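Side-chain contact in nitrosopumilus output domain-containing protein (Pyrococcus horikoshii, PDB 2P9X), which is of unknown function but binds zinc ions and forms an all-helical Nitrosopumilus output domain: residues A29-T34 and I39-D44. Numbering follows the deposited sequence.
Sequences AHLRAT and IELAYD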
# COMPACT_ATOMS: atom_id res chain seq x y z
N ALA A 29 8.54 -11.83 -5.73
CA ALA A 29 9.34 -11.99 -4.53
C ALA A 29 8.42 -12.28 -3.35
O ALA A 29 8.72 -13.10 -2.49
CB ALA A 29 10.15 -10.73 -4.26
N HIS A 30 7.30 -11.56 -3.30
CA HIS A 30 6.32 -11.73 -2.24
C HIS A 30 5.70 -13.13 -2.26
O HIS A 30 5.61 -13.79 -1.23
CB HIS A 30 5.22 -10.68 -2.40
CG HIS A 30 4.10 -10.83 -1.41
ND1 HIS A 30 4.26 -10.60 -0.06
CD2 HIS A 30 2.80 -11.16 -1.59
CE1 HIS A 30 3.10 -10.77 0.55
NE2 HIS A 30 2.20 -11.11 -0.35
N LEU A 31 5.28 -13.59 -3.43
CA LEU A 31 4.66 -14.92 -3.52
C LEU A 31 5.65 -16.03 -3.22
O LEU A 31 5.29 -17.05 -2.64
CB LEU A 31 4.06 -15.14 -4.92
CG LEU A 31 2.91 -14.21 -5.29
CD1 LEU A 31 2.53 -14.46 -6.74
CD2 LEU A 31 1.71 -14.44 -4.37
N ARG A 32 6.90 -15.84 -3.63
CA ARG A 32 7.95 -16.83 -3.40
C ARG A 32 8.24 -16.95 -1.91
O ARG A 32 8.29 -18.06 -1.37
CB ARG A 32 9.23 -16.42 -4.12
CG ARG A 32 10.31 -17.49 -4.19
CD ARG A 32 10.23 -18.26 -5.51
NE ARG A 32 9.53 -19.53 -5.38
CZ ARG A 32 8.99 -20.20 -6.40
NH1 ARG A 32 9.05 -19.71 -7.63
NH2 ARG A 32 8.39 -21.36 -6.19
N ALA A 33 8.43 -15.81 -1.26
CA ALA A 33 8.74 -15.80 0.17
C ALA A 33 7.61 -16.23 1.09
O ALA A 33 7.85 -16.85 2.13
CB ALA A 33 9.24 -14.40 0.57
N THR A 34 6.37 -15.92 0.73
CA THR A 34 5.24 -16.25 1.60
C THR A 34 4.50 -17.54 1.29
O THR A 34 3.89 -18.13 2.18
CB THR A 34 4.22 -15.09 1.65
OG1 THR A 34 3.59 -14.95 0.37
CG2 THR A 34 4.92 -13.78 2.01
N ILE A 39 3.30 -16.69 -10.13
CA ILE A 39 2.07 -16.06 -10.60
C ILE A 39 1.02 -17.07 -11.02
O ILE A 39 -0.18 -16.76 -11.06
CB ILE A 39 2.36 -15.09 -11.78
CG1 ILE A 39 3.24 -13.93 -11.29
CG2 ILE A 39 1.06 -14.51 -12.35
CD1 ILE A 39 2.56 -13.06 -10.26
N GLU A 40 1.46 -18.29 -11.34
CA GLU A 40 0.53 -19.34 -11.75
C GLU A 40 -0.46 -19.67 -10.64
O GLU A 40 -1.45 -20.37 -10.85
CB GLU A 40 1.31 -20.60 -12.16
CG GLU A 40 2.31 -21.08 -11.12
CD GLU A 40 3.67 -20.38 -11.20
OE1 GLU A 40 3.79 -19.35 -11.89
OE2 GLU A 40 4.62 -20.88 -10.56
N LEU A 41 -0.18 -19.17 -9.43
CA LEU A 41 -1.06 -19.39 -8.29
C LEU A 41 -2.44 -18.78 -8.56
O LEU A 41 -3.44 -19.23 -8.00
CB LEU A 41 -0.47 -18.74 -7.03
CG LEU A 41 -1.30 -18.88 -5.75
CD1 LEU A 41 -1.38 -20.35 -5.35
CD2 LEU A 41 -0.66 -18.06 -4.64
N ALA A 42 -2.47 -17.75 -9.41
CA ALA A 42 -3.73 -17.09 -9.74
C ALA A 42 -4.71 -18.10 -10.33
O ALA A 42 -5.91 -18.04 -10.06
CB ALA A 42 -3.49 -15.96 -10.72
N TYR A 43 -4.20 -19.03 -11.12
CA TYR A 43 -5.03 -20.07 -11.72
C TYR A 43 -5.23 -21.25 -10.77
O TYR A 43 -6.35 -21.74 -10.61
CB TYR A 43 -4.40 -20.57 -13.02
CG TYR A 43 -5.17 -21.71 -13.67
CD1 TYR A 43 -5.00 -23.03 -13.25
CD2 TYR A 43 -6.08 -21.46 -14.70
CE1 TYR A 43 -5.72 -24.07 -13.84
CE2 TYR A 43 -6.80 -22.49 -15.29
CZ TYR A 43 -6.62 -23.79 -14.86
OH TYR A 43 -7.33 -24.82 -15.45
N ASP A 44 -4.15 -21.69 -10.13
CA ASP A 44 -4.22 -22.84 -9.22
C ASP A 44 -5.08 -22.62 -7.99
O ASP A 44 -5.76 -23.55 -7.53
CB ASP A 44 -2.82 -23.26 -8.78
CG ASP A 44 -1.94 -23.65 -9.95
OD1 ASP A 44 -2.48 -24.06 -11.00
OD2 ASP A 44 -0.70 -23.55 -9.81
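L31 meets I39 and L41 with the two prongs of its isobutyl group. From helix 23-35, CB of L31 points toward the segment that leads into the short helix 41-44. With CG anti to the carbonyl carbon (chi1 -64°), the fork is carried that way and both methyls reach across. CD1 runs to I39, in the loop ahead of helix 41-44, where it lies 3.8 Å from CD1 of I39 and 4.1 Å from the backbone N of I39. The two side chains cross at about a right angle, and although the CB of I39 points away from the helix, its CG1 branch turns back to bring CD1 to the leucine. The second methyl, CD2, approaches CD2 of L41 at a looser 4.3 Å. F49 and A52 of helix 46-57 also pack on L31, while I39 rests on I12 of helix 3-19 and beside E28, which, with E24, is a zinc ligand seen for this protein, though that site holds no zinc in this chain. R32 NH1 and E40 OE2 stay 5.4 Å apart, so any attraction between them is probably weak. Across the two segments the contact is apolar: methyls of three buried residues pack loop and short helix against helix 23-35, probably held by dispersion and exclusion of water, while a backbone hydrogen bond between L31 and S37 ties the link.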